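PDB 3H5T: transcriptional regulator, LacI family, which probably activates transcription in response to inositol, binding a palindromic promoter motif to control genes of inositol-derived cell wall components and mycothiol. Local coordinates for residues 183-187 and 188-192; 254-257 and 258-262. All coordinates share one frame; numbering follows the deposited sequence.

Contact 1 of 2, residues 183-187 and 188-192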
loop_
_atom_site.group_PDB
_atom_site.type_symbol
_atom_site.label_atom_id
_atom_site.label_comp_id
_atom_site.label_asym_id
_atom_site.label_seq_id
_atom_site.Cartn_x
_atom_site.Cartn_y
_atom_site.Cartn_z
ATOM N N ALA A 183 -6.377 3.394 -21.392
ATOM C CA ALA A 183 -7.830 3.305 -21.370
ATOM C C ALA A 183 -8.442 4.685 -21.589
ATOM O O ALA A 183 -9.509 4.809 -22.193
ATOM C CB ALA A 183 -8.308 2.718 -20.039
ATOM N N LEU A 184 -7.769 5.720 -21.098
ATOM C CA LEU A 184 -8.268 7.082 -21.260
ATOM C C LEU A 184 -8.126 7.518 -22.708
ATOM O O LEU A 184 -9.012 8.173 -23.256
ATOM C CB LEU A 184 -7.506 8.063 -20.360
ATOM C CG LEU A 184 -7.807 8.023 -18.863
ATOM C CD1 LEU A 184 -6.975 9.067 -18.145
ATOM C CD2 LEU A 184 -9.292 8.275 -18.639
ATOM N N ILE A 185 -7.006 7.151 -23.319
ATOM C CA ILE A 185 -6.742 7.501 -24.708
ATOM C C ILE A 185 -7.703 6.755 -25.635
ATOM O O ILE A 185 -8.187 7.316 -26.617
ATOM C CB ILE A 185 -5.294 7.141 -25.108
ATOM C CG1 ILE A 185 -4.299 7.939 -24.258
ATOM C CG2 ILE A 185 -5.079 7.417 -26.590
ATOM C CD1 ILE A 185 -4.312 9.419 -24.517
ATOM N N ASP A 186 -7.979 5.495 -25.310
ATOM C CA ASP A 186 -8.870 4.676 -26.115
ATOM C C ASP A 186 -10.306 5.188 -26.132
ATOM O O ASP A 186 -11.094 4.799 -26.995
ATOM C CB ASP A 186 -8.832 3.224 -25.635
ATOM C CG ASP A 186 -7.503 2.557 -25.920
ATOM O OD1 ASP A 186 -6.764 3.064 -26.790
ATOM O OD2 ASP A 186 -7.200 1.522 -25.286
ATOM N N ALA A 187 -10.647 6.050 -25.178
ATOM C CA ALA A 187 -11.990 6.628 -25.126
ATOM C C ALA A 187 -11.952 8.017 -25.765
ATOM O O ALA A 187 -12.883 8.806 -25.629
ATOM C CB ALA A 187 -12.485 6.715 -23.683
ATOM N N GLY A 188 -10.848 8.307 -26.448
ATOM C CA GLY A 188 -10.698 9.575 -27.137
ATOM C C GLY A 188 -10.434 10.823 -26.321
ATOM O O GLY A 188 -10.612 11.931 -26.829
ATOM N N HIS A 189 -10.011 10.674 -25.071
ATOM C CA HIS A 189 -9.731 11.846 -24.241
ATOM C C HIS A 189 -8.345 12.409 -24.561
ATOM O O HIS A 189 -7.385 11.658 -24.720
ATOM C CB HIS A 189 -9.818 11.475 -22.758
ATOM C CG HIS A 189 -11.211 11.207 -22.277
ATOM N ND1 HIS A 189 -12.011 12.188 -21.728
ATOM C CD2 HIS A 189 -11.946 10.071 -22.255
ATOM C CE1 HIS A 189 -13.174 11.668 -21.386
ATOM N NE2 HIS A 189 -13.162 10.383 -21.696
ATOM N N ARG A 190 -8.246 13.731 -24.665
ATOM C CA ARG A 190 -6.969 14.380 -24.961
ATOM C C ARG A 190 -6.709 15.527 -23.983
ATOM O O ARG A 190 -5.571 15.941 -23.784
ATOM C CB ARG A 190 -6.946 14.906 -26.406
ATOM C CG ARG A 190 -7.037 13.826 -27.489
ATOM C CD ARG A 190 -5.813 12.914 -27.502
ATOM N NE ARG A 190 -5.903 11.866 -28.522
ATOM C CZ ARG A 190 -6.801 10.882 -28.518
ATOM N NH1 ARG A 190 -7.699 10.801 -27.544
ATOM N NH2 ARG A 190 -6.805 9.977 -29.491
ATOM N N LYS A 191 -7.772 16.053 -23.389
ATOM C CA LYS A 191 -7.627 17.118 -22.409
ATOM C C LYS A 191 -7.634 16.421 -21.055
ATOM O O LYS A 191 -8.634 16.412 -20.337
ATOM C CB LYS A 191 -8.781 18.120 -22.521
ATOM C CG LYS A 191 -8.766 18.912 -23.827
ATOM C CD LYS A 191 -9.447 20.264 -23.676
ATOM C CE LYS A 191 -9.202 21.133 -24.898
ATOM N NZ LYS A 191 -9.733 22.517 -24.722
ATOM N N ILE A 192 -6.491 15.827 -20.725
ATOM C CA ILE A 192 -6.331 15.072 -19.494
ATOM C C ILE A 192 -5.514 15.792 -18.428
ATOM O O ILE A 192 -4.540 16.473 -18.727
ATOM C CB ILE A 192 -5.661 13.714 -19.797
ATOM C CG1 ILE A 192 -6.412 13.018 -20.936
ATOM C CG2 ILE A 192 -5.663 12.830 -18.548
ATOM C CD1 ILE A 192 -5.684 11.836 -21.528
#
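L184 and I185, on the last turn of helix 178-186, meet I192 at the start of strand 192-197 as the chain leaves the helix through a Schellman motif. G188, at positive phi (74°), is its C-prime residue. H189 N reaches back to L184 O at 3.2 Å, and G188 N binds I185 O at 2.8 Å from well above the carbonyl plane. L184 O also accepts A187 N, which comes to the opposite face of its plane from H189 N, so two donors grip this one oxygen. On the packed side, CD1 of L184 lies 4.0 Å from CG2 of I192, while CD1 of I185 lies 4.1 Å from CD1 of I192, these two side chains crossing nearly at right angles. F232 of helix 221-235 and A271 and L273 of strand 271-274 continue this apolar layer. The H189 ring stands with its edge to L184 O and to the methyl of A187, whose CB is 3.7 Å from H189 CD2; its ND1 is hydrogen-bonded to T270. The looser side faces solvent. There R190, which also touches I237, folds back, bent at chi2 (-66°), and lays one face of its guanidinium over CG2 of I185, offset toward the rim, while NH1 makes a weak bond to H189 O. The Schellman bonds give L184 O and I185 O backbone N-H partners beyond the last helical turn, and the apolar contacts beneath tie the helix end to the next strand of the alpha/beta domain.

Contact 2 of 2, residues 254-257 and 258-262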
loop_
_atom_site.group_PDB
_atom_site.type_symbol
_atom_site.label_atom_id
_atom_site.label_comp_id
_atom_site.label_asym_id
_atom_site.label_seq_id
_atom_site.Cartn_x
_atom_site.Cartn_y
_atom_site.Cartn_z
ATOM N N HIS A 254 -7.591 16.921 1.850
ATOM C CA HIS A 254 -6.631 17.440 0.882
ATOM C C HIS A 254 -6.907 16.860 -0.502
ATOM O O HIS A 254 -6.713 17.543 -1.509
ATOM C CB HIS A 254 -5.197 17.095 1.294
ATOM C CG HIS A 254 -4.648 17.962 2.386
ATOM N ND1 HIS A 254 -5.359 18.269 3.526
ATOM C CD2 HIS A 254 -3.433 18.542 2.534
ATOM C CE1 HIS A 254 -4.608 18.996 4.331
ATOM N NE2 HIS A 254 -3.433 19.176 3.753
ATOM N N ASN A 255 -7.349 15.603 -0.552
ATOM C CA ASN A 255 -7.655 14.964 -1.832
ATOM C C ASN A 255 -8.788 15.730 -2.502
ATOM O O ASN A 255 -8.820 15.880 -3.719
ATOM C CB ASN A 255 -8.092 13.504 -1.648
ATOM C CG ASN A 255 -6.988 12.621 -1.105
ATOM O OD1 ASN A 255 -5.798 12.868 -1.342
ATOM N ND2 ASN A 255 -7.373 11.575 -0.388
ATOM N N PHE A 256 -9.722 16.201 -1.683
ATOM C CA PHE A 256 -10.872 16.970 -2.147
ATOM C C PHE A 256 -10.397 18.322 -2.693
ATOM O O PHE A 256 -10.681 18.685 -3.833
ATOM C CB PHE A 256 -11.837 17.198 -0.982
ATOM C CG PHE A 256 -13.002 18.075 -1.322
ATOM C CD1 PHE A 256 -14.185 17.526 -1.799
ATOM C CD2 PHE A 256 -12.914 19.457 -1.165
ATOM C CE1 PHE A 256 -15.271 18.346 -2.119
ATOM C CE2 PHE A 256 -13.987 20.284 -1.480
ATOM C CZ PHE A 256 -15.169 19.733 -1.957
ATOM N N GLU A 257 -9.669 19.055 -1.862
ATOM C CA GLU A 257 -9.151 20.359 -2.238
ATOM C C GLU A 257 -8.380 20.303 -3.553
ATOM O O GLU A 257 -8.729 20.990 -4.509
ATOM C CB GLU A 257 -8.229 20.894 -1.139
ATOM C CG GLU A 257 -8.884 21.107 0.222
ATOM C CD GLU A 257 -9.913 22.224 0.225
ATOM O OE1 GLU A 257 -9.792 23.162 -0.594
ATOM O OE2 GLU A 257 -10.837 22.174 1.063
ATOM N N VAL A 258 -7.332 19.487 -3.607
ATOM C CA VAL A 258 -6.526 19.387 -4.817
ATOM C C VAL A 258 -7.368 19.031 -6.046
ATOM O O VAL A 258 -7.017 19.396 -7.168
ATOM C CB VAL A 258 -5.372 18.355 -4.654
ATOM C CG1 VAL A 258 -5.887 16.934 -4.828
ATOM C CG2 VAL A 258 -4.271 18.656 -5.657
ATOM N N ALA A 259 -8.478 18.331 -5.839
ATOM C CA ALA A 259 -9.348 17.961 -6.955
ATOM C C ALA A 259 -10.174 19.174 -7.388
ATOM O O ALA A 259 -10.383 19.408 -8.575
ATOM C CB ALA A 259 -10.264 16.821 -6.554
ATOM N N LYS A 260 -10.635 19.950 -6.414
ATOM C CA LYS A 260 -11.417 21.136 -6.711
ATOM C C LYS A 260 -10.568 22.130 -7.501
ATOM O O LYS A 260 -10.994 22.635 -8.536
ATOM C CB LYS A 260 -11.909 21.783 -5.411
ATOM C CG LYS A 260 -12.497 23.174 -5.587
ATOM C CD LYS A 260 -12.852 23.814 -4.246
ATOM C CE LYS A 260 -13.930 23.027 -3.524
ATOM N NZ LYS A 260 -14.381 23.690 -2.265
ATOM N N GLU A 261 -9.356 22.390 -7.026
ATOM C CA GLU A 261 -8.471 23.343 -7.687
ATOM C C GLU A 261 -8.172 23.008 -9.150
ATOM O O GLU A 261 -8.188 23.886 -10.007
ATOM C CB GLU A 261 -7.152 23.458 -6.920
ATOM C CG GLU A 261 -6.468 24.793 -7.116
ATOM C CD GLU A 261 -5.015 24.775 -6.726
ATOM O OE1 GLU A 261 -4.702 24.372 -5.585
ATOM O OE2 GLU A 261 -4.185 25.173 -7.569
ATOM N N LEU A 262 -7.891 21.741 -9.427
ATOM C CA LEU A 262 -7.569 21.295 -10.778
ATOM C C LEU A 262 -8.734 21.427 -11.760
ATOM O O LEU A 262 -8.559 21.877 -12.892
ATOM C CB LEU A 262 -7.113 19.832 -10.745
ATOM C CG LEU A 262 -6.802 19.184 -12.091
ATOM C CD1 LEU A 262 -5.505 19.741 -12.627
ATOM C CD2 LEU A 262 -6.704 17.684 -11.931
#
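F256 and K260 sit one turn apart on the amphipathic helix 252-265, which packs on the five-stranded sheet of an alpha/beta domain of the LacI-family ligand-binding core. Backbone bonds of i to i+4 type join the two halves: V258 N to H254 O at 2.9 Å, K260 N to F256 O at 2.9 Å and E261 N to E257 O at 2.9 Å. A259 N makes two weak bonds, to N255 O and F256 O. The apolar contact on the sheet-facing side is that of V258 with M245 of strand 244-247. With chi1 at 79°, CG1 of V258 lies between its own backbone N and carbonyl carbon, which places it beside N255 O in ordinary helix packing. Among the charged groups, E257 OE1 and K260 NZ remain 4.9 Å apart, not in contact, though the opposite charges may attract weakly. Y286 of helix 277-289 also touches the lysine. In the side-chain contact between F256 and K260, both CG atoms start anti to their backbone N and the lysine bends at chi3, bringing CE obliquely to within 3.4 Å of F256 CE2.

Both contacts belong to the same alpha/beta domain, built round the five-stranded sheet that includes strands 192-197, 244-247 and 271-274. They come in series along the chain: contact 1 ends helix 178-186, and contact 2 follows later, within helix 252-265. Their centres are 21 Å apart and their nearest atoms about 7 Å, without touching. Strand 192-197 lies between 244-247 and 271-274 in the sheet. Contact 1 is the turn by which helix 178-186 leads into this middle strand, whereas contact 2 lies within the helix that links strands 244-247 and 271-274, both parallel to 192-197. The two are thus parts of helix-strand connections around one sheet.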